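Local coordinates for protein BtGH115A (Bacteroides thetaiotaomicron, PDB 5BY3) that probably removes 4-O-methyl-glucuronic acid from decorated arabinogalactans as a family GH115 alpha-glucuronidase, at residues A[516-530]-A[570-583]. Sequence-based numbering, arbitrary orientation.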
ATOM      1  N   VAL A 516      24.074  15.235   3.153  1.00 42.50           N
ATOM      2  CA  VAL A 516      24.325  13.873   3.598  1.00 39.87           C
ATOM      3  C   VAL A 516      25.292  13.816   4.826  1.00 43.42           C
ATOM      4  O   VAL A 516      26.325  14.514   4.866  1.00 42.04           O
ATOM      5  CB  VAL A 516      24.775  12.999   2.413  1.00 42.74           C
ATOM      6  CG1 VAL A 516      25.423  11.707   2.888  1.00 47.12           C
ATOM      7  CG2 VAL A 516      23.591  12.660   1.508  1.00 43.65           C
ATOM      8  N   LYS A 517      24.942  12.993   5.822  1.00 40.52           N
ATOM      9  CA  LYS A 517      25.620  13.004   7.119  1.00 42.94           C
ATOM     10  C   LYS A 517      25.460  11.674   7.853  1.00 43.33           C
ATOM     11  O   LYS A 517      24.519  10.930   7.580  1.00 48.83           O
ATOM     12  CB  LYS A 517      25.110  14.163   7.986  1.00 41.32           C
ATOM     13  CG  LYS A 517      23.623  14.062   8.338  1.00 46.06           C
ATOM     14  CD  LYS A 517      22.898  15.391   8.166  1.00 53.48           C
ATOM     15  CE  LYS A 517      22.765  16.067   9.501  1.00 50.32           C
ATOM     16  NZ  LYS A 517      22.007  15.160  10.415  1.00 47.93           N
ATOM     17  N   ASP A 518      26.376  11.401   8.785  1.00 42.23           N
ATOM     18  CA  ASP A 518      26.380  10.179   9.600  1.00 43.70           C
ATOM     19  C   ASP A 518      24.996   9.793  10.142  1.00 42.90           C
ATOM     20  O   ASP A 518      24.232  10.633  10.647  1.00 43.43           O
ATOM     21  CB  ASP A 518      27.329  10.314  10.820  1.00 43.51           C
ATOM     22  CG  ASP A 518      28.794  10.589  10.446  1.00 51.42           C
ATOM     23  OD1 ASP A 518      29.174  10.596   9.245  1.00 48.89           O
ATOM     24  OD2 ASP A 518      29.571  10.794  11.404  1.00 53.43           O
ATOM     25  N   LEU A 519      24.701   8.510  10.053  1.00 41.36           N
ATOM     26  CA  LEU A 519      23.636   7.916  10.821  1.00 42.17           C
ATOM     27  C   LEU A 519      24.252   7.682  12.187  1.00 40.00           C
ATOM     28  O   LEU A 519      25.466   7.463  12.250  1.00 38.55           O
ATOM     29  CB  LEU A 519      23.189   6.611  10.162  1.00 39.61           C
ATOM     30  CG  LEU A 519      22.481   6.876   8.829  1.00 40.87           C
ATOM     31  CD1 LEU A 519      22.753   5.751   7.882  1.00 38.37           C
ATOM     32  CD2 LEU A 519      20.985   7.068   9.015  1.00 42.02           C
ATOM     33  N   PRO A 520      23.450   7.764  13.287  1.00 38.78           N
ATOM     34  CA  PRO A 520      24.088   7.600  14.620  1.00 36.70           C
ATOM     35  C   PRO A 520      24.356   6.124  14.974  1.00 42.06           C
ATOM     36  O   PRO A 520      23.783   5.580  15.951  1.00 40.00           O
ATOM     37  CB  PRO A 520      23.079   8.259  15.587  1.00 36.27           C
ATOM     38  CG  PRO A 520      21.740   8.237  14.867  1.00 36.64           C
ATOM     39  CD  PRO A 520      22.005   8.096  13.377  1.00 33.94           C
ATOM     40  N   TRP A 521      25.200   5.471  14.164  1.00 42.23           N
ATOM     41  CA  TRP A 521      25.515   4.055  14.356  1.00 40.48           C
ATOM     42  C   TRP A 521      27.037   3.847  14.512  1.00 44.37           C
ATOM     43  O   TRP A 521      27.823   4.609  13.964  1.00 49.46           O
ATOM     44  CB  TRP A 521      24.969   3.204  13.202  1.00 41.37           C
ATOM     45  CG  TRP A 521      23.483   3.284  12.884  1.00 45.17           C
ATOM     46  CD1 TRP A 521      22.447   3.747  13.700  1.00 50.63           C
ATOM     47  CD2 TRP A 521      22.855   2.854  11.665  1.00 43.88           C
ATOM     48  NE1 TRP A 521      21.234   3.644  13.031  1.00 48.02           N
ATOM     49  CE2 TRP A 521      21.461   3.116  11.784  1.00 42.51           C
ATOM     50  CE3 TRP A 521      23.339   2.295  10.469  1.00 37.63           C
ATOM     51  CZ2 TRP A 521      20.569   2.811  10.773  1.00 39.72           C
ATOM     52  CZ3 TRP A 521      22.474   2.020   9.485  1.00 37.18           C
ATOM     53  CH2 TRP A 521      21.091   2.249   9.631  1.00 39.93           C
ATOM     54  N   SER A 522      27.443   2.829  15.264  1.00 40.40           N
ATOM     55  CA  SER A 522      28.860   2.517  15.451  1.00 39.27           C
ATOM     56  C   SER A 522      29.457   1.837  14.230  1.00 40.16           C
ATOM     57  O   SER A 522      28.734   1.262  13.436  1.00 49.41           O
ATOM     58  CB  SER A 522      29.006   1.550  16.605  1.00 33.63           C
ATOM     59  OG  SER A 522      28.448   0.301  16.214  1.00 39.66           O
ATOM     60  N   GLU A 523      30.778   1.872  14.111  1.00 40.52           N
ATOM     61  CA  GLU A 523      31.515   1.071  13.130  1.00 42.08           C
ATOM     62  C   GLU A 523      31.088  -0.390  13.074  1.00 42.54           C
ATOM     63  O   GLU A 523      30.830  -0.935  11.981  1.00 44.50           O
ATOM     64  CB  GLU A 523      33.020   1.177  13.343  1.00 39.41           C
ATOM     65  CG  GLU A 523      33.742   1.159  11.998  1.00 53.03           C
ATOM     66  CD  GLU A 523      35.251   0.984  12.083  1.00 54.11           C
ATOM     67  OE1 GLU A 523      35.851   1.460  13.066  1.00 50.19           O
ATOM     68  OE2 GLU A 523      35.826   0.402  11.136  1.00 53.94           O
ATOM     69  N   ARG A 524      30.969  -0.995  14.252  1.00 46.02           N
ATOM     70  CA  ARG A 524      30.516  -2.379  14.400  1.00 49.73           C
ATOM     71  C   ARG A 524      29.121  -2.591  13.759  1.00 46.85           C
ATOM     72  O   ARG A 524      28.985  -3.407  12.849  1.00 48.48           O
ATOM     73  CB  ARG A 524      30.610  -2.823  15.871  1.00 51.60           C
ATOM     74  CG  ARG A 524      30.158  -4.249  16.148  1.00 64.95           C
ATOM     75  CD  ARG A 524      29.896  -4.422  17.630  1.00 73.25           C
ATOM     76  NE  ARG A 524      28.637  -5.138  17.901  1.00 96.59           N
ATOM     77  CZ  ARG A 524      27.416  -4.589  17.989  1.00101.40           C
ATOM     78  NH1 ARG A 524      27.233  -3.282  17.820  1.00 99.83           N
ATOM     79  NH2 ARG A 524      26.357  -5.359  18.247  1.00101.31           N
ATOM     80  N   GLU A 525      28.125  -1.806  14.176  1.00 47.20           N
ATOM     81  CA  GLU A 525      26.756  -1.841  13.589  1.00 46.51           C
ATOM     82  C   GLU A 525      26.739  -1.620  12.060  1.00 42.45           C
ATOM     83  O   GLU A 525      25.944  -2.230  11.342  1.00 41.04           O
ATOM     84  CB  GLU A 525      25.837  -0.807  14.277  1.00 47.90           C
ATOM     85  CG  GLU A 525      25.446  -1.154  15.714  1.00 54.82           C
ATOM     86  CD  GLU A 525      24.895   0.023  16.554  1.00 60.13           C
ATOM     87  OE1 GLU A 525      25.233   1.202  16.306  1.00 58.70           O
ATOM     88  OE2 GLU A 525      24.147  -0.242  17.533  1.00 66.11           O
ATOM     89  N   ILE A 526      27.627  -0.756  11.571  1.00 37.72           N
ATOM     90  CA  ILE A 526      27.718  -0.471  10.139  1.00 39.57           C
ATOM     91  C   ILE A 526      28.224  -1.701   9.390  1.00 44.59           C
ATOM     92  O   ILE A 526      27.587  -2.149   8.423  1.00 48.97           O
ATOM     93  CB  ILE A 526      28.590   0.772   9.864  1.00 37.22           C
ATOM     94  CG1 ILE A 526      27.874   2.031  10.324  1.00 35.41           C
ATOM     95  CG2 ILE A 526      28.926   0.889   8.391  1.00 37.98           C
ATOM     96  CD1 ILE A 526      28.787   3.218  10.506  1.00 39.02           C
ATOM     97  N   ASN A 527      29.341  -2.257   9.871  1.00 47.54           N
ATOM     98  CA  ASN A 527      29.918  -3.505   9.333  1.00 48.20           C
ATOM     99  C   ASN A 527      28.945  -4.660   9.350  1.00 46.33           C
ATOM    100  O   ASN A 527      28.798  -5.351   8.338  1.00 43.63           O
ATOM    101  CB  ASN A 527      31.194  -3.885  10.083  1.00 46.58           C
ATOM    102  CG  ASN A 527      32.336  -2.951   9.755  1.00 44.57           C
ATOM    103  OD1 ASN A 527      32.342  -2.350   8.699  1.00 37.94           O
ATOM    104  ND2 ASN A 527      33.284  -2.820  10.659  1.00 44.72           N
ATOM    105  N   GLU A 528      28.282  -4.836  10.490  1.00 44.87           N
ATOM    106  CA  GLU A 528      27.254  -5.852  10.661  1.00 48.29           C
ATOM    107  C   GLU A 528      26.158  -5.680   9.586  1.00 45.66           C
ATOM    108  O   GLU A 528      25.814  -6.644   8.900  1.00 53.59           O
ATOM    109  CB  GLU A 528      26.738  -5.812  12.109  1.00 51.52           C
ATOM    110  CG  GLU A 528      25.777  -6.917  12.513  1.00 70.80           C
ATOM    111  CD  GLU A 528      25.557  -6.997  14.020  1.00 88.30           C
ATOM    112  OE1 GLU A 528      26.241  -6.269  14.778  1.00 91.50           O
ATOM    113  OE2 GLU A 528      24.695  -7.803  14.456  1.00 97.63           O
ATOM    114  N   ARG A 529      25.693  -4.446   9.366  1.00 45.20           N
ATOM    115  CA  ARG A 529      24.657  -4.153   8.369  1.00 39.70           C
ATOM    116  C   ARG A 529      25.226  -4.375   6.957  1.00 42.12           C
ATOM    117  O   ARG A 529      24.586  -5.028   6.115  1.00 45.10           O
ATOM    118  CB  ARG A 529      24.076  -2.717   8.563  1.00 42.67           C
ATOM    119  CG  ARG A 529      22.868  -2.334   7.680  1.00 42.78           C
ATOM    120  CD  ARG A 529      22.356  -0.893   7.883  1.00 43.22           C
ATOM    121  NE  ARG A 529      21.359  -0.461   6.873  1.00 39.44           N
ATOM    122  CZ  ARG A 529      20.030  -0.685   6.945  1.00 39.19           C
ATOM    123  NH1 ARG A 529      19.477  -1.310   8.005  1.00 34.46           N
ATOM    124  NH2 ARG A 529      19.242  -0.254   5.956  1.00 35.21           N
ATOM    125  N   LEU A 530      26.411  -3.827   6.685  1.00 39.61           N
ATOM    126  CA  LEU A 530      27.092  -4.053   5.379  1.00 42.19           C
ATOM    127  C   LEU A 530      27.194  -5.501   4.937  1.00 42.45           C
ATOM    128  O   LEU A 530      27.006  -5.785   3.751  1.00 44.31           O
ATOM    129  CB  LEU A 530      28.483  -3.392   5.330  1.00 42.23           C
ATOM    130  CG  LEU A 530      28.349  -1.910   4.996  1.00 39.99           C
ATOM    131  CD1 LEU A 530      29.671  -1.168   5.038  1.00 36.62           C
ATOM    132  CD2 LEU A 530      27.643  -1.772   3.651  1.00 36.35           C
ATOM    133  N   ASN A 570      22.975   1.015   0.449  1.00 42.06           N
ATOM    134  CA  ASN A 570      23.612   0.946   1.763  1.00 40.61           C
ATOM    135  C   ASN A 570      25.129   1.029   1.639  1.00 40.36           C
ATOM    136  O   ASN A 570      25.774   1.793   2.341  1.00 44.76           O
ATOM    137  CB  ASN A 570      23.089  -0.232   2.570  1.00 36.32           C
ATOM    138  CG  ASN A 570      21.745   0.079   3.213  1.00 40.75           C
ATOM    139  OD1 ASN A 570      21.663   0.242   4.432  1.00 40.00           O
ATOM    140  ND2 ASN A 570      20.672   0.188   2.389  1.00 39.98           N
ATOM    141  N   ARG A 571      25.681   0.300   0.684  1.00 42.88           N
ATOM    142  CA  ARG A 571      27.112   0.407   0.347  1.00 44.33           C
ATOM    143  C   ARG A 571      27.551   1.827   0.051  1.00 39.72           C
ATOM    144  O   ARG A 571      28.534   2.279   0.610  1.00 37.65           O
ATOM    145  CB  ARG A 571      27.456  -0.508  -0.831  1.00 45.74           C
ATOM    146  CG  ARG A 571      27.385  -1.984  -0.466  1.00 47.20           C
ATOM    147  CD  ARG A 571      28.308  -2.818  -1.329  1.00 51.49           C
ATOM    148  NE  ARG A 571      28.322  -4.201  -0.870  1.00 53.70           N
ATOM    149  CZ  ARG A 571      28.601  -5.257  -1.632  1.00 52.03           C
ATOM    150  NH1 ARG A 571      28.880  -5.123  -2.926  1.00 49.35           N
ATOM    151  NH2 ARG A 571      28.557  -6.456  -1.092  1.00 44.23           N
ATOM    152  N   LYS A 572      26.811   2.526  -0.815  1.00 39.95           N
ATOM    153  CA  LYS A 572      27.201   3.861  -1.264  1.00 39.51           C
ATOM    154  C   LYS A 572      27.293   4.814  -0.089  1.00 44.29           C
ATOM    155  O   LYS A 572      28.281   5.575   0.056  1.00 45.50           O
ATOM    156  CB  LYS A 572      26.214   4.425  -2.302  1.00 40.98           C
ATOM    157  CG  LYS A 572      26.607   5.799  -2.905  1.00 36.47           C
ATOM    158  CD  LYS A 572      25.467   6.408  -3.718  1.00 37.98           C
ATOM    159  CE  LYS A 572      24.423   7.123  -2.844  1.00 35.84           C
ATOM    160  NZ  LYS A 572      23.360   7.749  -3.671  1.00 36.57           N
ATOM    161  N   LEU A 573      26.265   4.756   0.748  1.00 40.59           N
ATOM    162  CA  LEU A 573      26.137   5.679   1.859  1.00 40.77           C
ATOM    163  C   LEU A 573      26.924   5.205   3.080  1.00 40.54           C
ATOM    164  O   LEU A 573      27.491   6.033   3.790  1.00 36.80           O
ATOM    165  CB  LEU A 573      24.629   6.003   2.150  1.00 41.83           C
ATOM    166  CG  LEU A 573      24.090   6.898   1.007  1.00 43.83           C
ATOM    167  CD1 LEU A 573      22.708   6.539   0.500  1.00 43.49           C
ATOM    168  CD2 LEU A 573      24.200   8.376   1.333  1.00 37.53           C
ATOM    169  N   LEU A 574      26.983   3.895   3.337  1.00 39.64           N
ATOM    170  CA  LEU A 574      27.771   3.454   4.489  1.00 43.59           C
ATOM    171  C   LEU A 574      29.295   3.505   4.281  1.00 45.08           C
ATOM    172  O   LEU A 574      30.001   3.917   5.213  1.00 45.08           O
ATOM    173  CB  LEU A 574      27.302   2.121   5.036  1.00 44.38           C
ATOM    174  CG  LEU A 574      25.936   2.262   5.685  1.00 45.63           C
ATOM    175  CD1 LEU A 574      25.480   0.897   6.163  1.00 46.39           C
ATOM    176  CD2 LEU A 574      25.976   3.255   6.831  1.00 43.68           C
ATOM    177  N   TYR A 575      29.796   3.123   3.090  1.00 39.97           N
ATOM    178  CA  TYR A 575      31.230   3.288   2.781  1.00 45.62           C
ATOM    179  C   TYR A 575      31.598   4.764   2.830  1.00 47.56           C
ATOM    180  O   TYR A 575      32.648   5.122   3.325  1.00 46.68           O
ATOM    181  CB  TYR A 575      31.611   2.759   1.401  1.00 48.35           C
ATOM    182  CG  TYR A 575      31.515   1.254   1.159  1.00 47.23           C
ATOM    183  CD1 TYR A 575      31.809   0.328   2.166  1.00 44.26           C
ATOM    184  CD2 TYR A 575      31.202   0.767  -0.135  1.00 49.30           C
ATOM    185  CE1 TYR A 575      31.722  -1.038   1.929  1.00 50.47           C
ATOM    186  CE2 TYR A 575      31.130  -0.599  -0.395  1.00 56.59           C
ATOM    187  CZ  TYR A 575      31.393  -1.503   0.633  1.00 60.38           C
ATOM    188  OH  TYR A 575      31.311  -2.862   0.361  1.00 66.93           O
ATOM    189  N   ALA A 576      30.705   5.614   2.314  1.00 49.08           N
ATOM    190  CA  ALA A 576      30.858   7.057   2.392  1.00 48.32           C
ATOM    191  C   ALA A 576      31.042   7.541   3.837  1.00 51.07           C
ATOM    192  O   ALA A 576      31.890   8.436   4.099  1.00 50.13           O
ATOM    193  CB  ALA A 576      29.669   7.742   1.742  1.00 48.82           C
ATOM    194  N   GLN A 577      30.268   6.950   4.764  1.00 42.48           N
ATOM    195  CA  GLN A 577      30.360   7.332   6.175  1.00 41.77           C
ATOM    196  C   GLN A 577      31.699   6.870   6.775  1.00 44.56           C
ATOM    197  O   GLN A 577      32.350   7.628   7.512  1.00 43.79           O
ATOM    198  CB  GLN A 577      29.172   6.821   6.988  1.00 39.02           C
ATOM    199  CG  GLN A 577      29.344   6.968   8.496  1.00 38.12           C
ATOM    200  CD  GLN A 577      28.043   6.926   9.259  1.00 39.87           C
ATOM    201  OE1 GLN A 577      26.961   7.035   8.683  1.00 41.55           O
ATOM    202  NE2 GLN A 577      28.139   6.784  10.565  1.00 36.97           N
ATOM    203  N   LEU A 578      32.095   5.632   6.457  1.00 45.71           N
ATOM    204  CA  LEU A 578      33.404   5.100   6.868  1.00 42.80           C
ATOM    205  C   LEU A 578      34.544   5.904   6.250  1.00 44.79           C
ATOM    206  O   LEU A 578      35.518   6.164   6.942  1.00 45.53           O
ATOM    207  CB  LEU A 578      33.550   3.627   6.538  1.00 40.65           C
ATOM    208  CG  LEU A 578      32.597   2.637   7.204  1.00 39.74           C
ATOM    209  CD1 LEU A 578      32.733   1.313   6.493  1.00 39.13           C
ATOM    210  CD2 LEU A 578      32.813   2.511   8.703  1.00 39.83           C
ATOM    211  N   ALA A 579      34.369   6.351   4.999  1.00 41.52           N
ATOM    212  CA  ALA A 579      35.353   7.166   4.278  1.00 45.47           C
ATOM    213  C   ALA A 579      35.599   8.563   4.857  1.00 51.59           C
ATOM    214  O   ALA A 579      36.752   8.978   4.952  1.00 56.67           O
ATOM    215  CB  ALA A 579      34.990   7.261   2.801  1.00 44.78           C
ATOM    216  N   ARG A 580      34.526   9.284   5.204  1.00 52.40           N
ATOM    217  CA  ARG A 580      34.597  10.554   5.955  1.00 49.50           C
ATOM    218  C   ARG A 580      35.469  10.449   7.191  1.00 47.97           C
ATOM    219  O   ARG A 580      36.134  11.412   7.548  1.00 47.77           O
ATOM    220  CB  ARG A 580      33.191  11.027   6.410  1.00 50.03           C
ATOM    221  CG  ARG A 580      32.343  11.680   5.318  1.00 53.70           C
ATOM    222  CD  ARG A 580      31.137  12.429   5.886  1.00 49.66           C
ATOM    223  NE  ARG A 580      30.126  11.545   6.496  1.00 44.66           N
ATOM    224  CZ  ARG A 580      29.153  10.930   5.827  1.00 41.29           C
ATOM    225  NH1 ARG A 580      29.030  11.062   4.500  1.00 39.45           N
ATOM    226  NH2 ARG A 580      28.307  10.159   6.482  1.00 42.43           N
ATOM    227  N   HIS A 581      35.404   9.306   7.882  1.00 46.61           N
ATOM    228  CA  HIS A 581      36.199   9.089   9.094  1.00 47.49           C
ATOM    229  C   HIS A 581      37.523   8.328   8.834  1.00 46.49           C
ATOM    230  O   HIS A 581      38.115   7.809   9.771  1.00 43.22           O
ATOM    231  CB  HIS A 581      35.372   8.370  10.183  1.00 49.11           C
ATOM    232  CG  HIS A 581      34.244   9.187  10.723  1.00 47.95           C
ATOM    233  ND1 HIS A 581      32.992   9.210  10.134  1.00 47.00           N
ATOM    234  CD2 HIS A 581      34.174  10.007  11.798  1.00 45.54           C
ATOM    235  CE1 HIS A 581      32.202  10.020  10.819  1.00 42.57           C
ATOM    236  NE2 HIS A 581      32.892  10.508  11.840  1.00 45.32           N
ATOM    237  N   ASP A 582      37.977   8.275   7.574  1.00 50.97           N
ATOM    238  CA  ASP A 582      39.331   7.804   7.224  1.00 60.50           C
ATOM    239  C   ASP A 582      39.470   6.313   7.572  1.00 61.81           C
ATOM    240  O   ASP A 582      40.515   5.856   8.054  1.00 57.53           O
ATOM    241  CB  ASP A 582      40.388   8.681   7.952  1.00 73.07           C
ATOM    242  CG  ASP A 582      41.666   8.890   7.152  1.00 82.37           C
ATOM    243  OD1 ASP A 582      41.606   9.551   6.084  1.00 83.07           O
ATOM    244  OD2 ASP A 582      42.739   8.431   7.623  1.00 80.00           O
ATOM    245  N   LYS A 583      38.390   5.570   7.334  1.00 60.76           N
ATOM    246  CA  LYS A 583      38.314   4.141   7.665  1.00 59.15           C
ATOM    247  C   LYS A 583      37.989   3.268   6.444  1.00 60.75           C
ATOM    248  O   LYS A 583      37.797   2.034   6.582  1.00 59.26           O
ATOM    249  CB  LYS A 583      37.274   3.900   8.763  1.00 57.00           C
ATOM    250  CG  LYS A 583      37.512   4.739   9.981  1.00 49.27           C
ATOM    251  CD  LYS A 583      37.090   4.069  11.258  1.00 52.53           C
ATOM    252  CE  LYS A 583      38.161   4.368  12.297  1.00 51.95           C
ATOM    253  NZ  LYS A 583      37.548   4.618  13.622  1.00 55.42           N
TER
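Two antiparallel helices of a helical bundle, 523-543 and 552-580, pack knobs-into-holes where Leu530 sits among Arg571, Leu574, Tyr575 and Leu578, while Leu578 enters the hole formed by Glu523, Ile526, Asn527 and Leu530. The axes of 523-530 and 570-580 approach to 10.8 Å and cross at -152°. Branched leucines suit such sockets: Leu530 sends CD1 to Tyr575 CE1 (3.7 Å) and CD2 to Arg571 CA (4.0 Å). In Ile526, chi1 of -70° turns CG2 onto Leu574 CB.

The loop before helix 523-543 is held by polar side chains of the partner helix. Gln577, extended beyond CG, accepts from Leu519 N at OE1 (3.0 Å) and donates from NE2 to Leu519 O (3.2 Å); an amide offers both acceptor and donor. The Asp518 carboxylate stacks on this amide, their planes 16° apart. Asp518 OD1 accepts from Arg580 NE (3.1 Å) and Arg580 NH2 (2.9 Å), a salt bridge of opposite charges through two in-plane N-H groups. Farther along helix 523-543, Arg529 NE donates to Asn570 OD1 (2.6 Å), and Arg529 NH1 to Leu492 O. Apolar knobs thus join the helices, two-pronged polar grips fix the loop's path, and the positive charge of Arg580 should favour ionised Asp518.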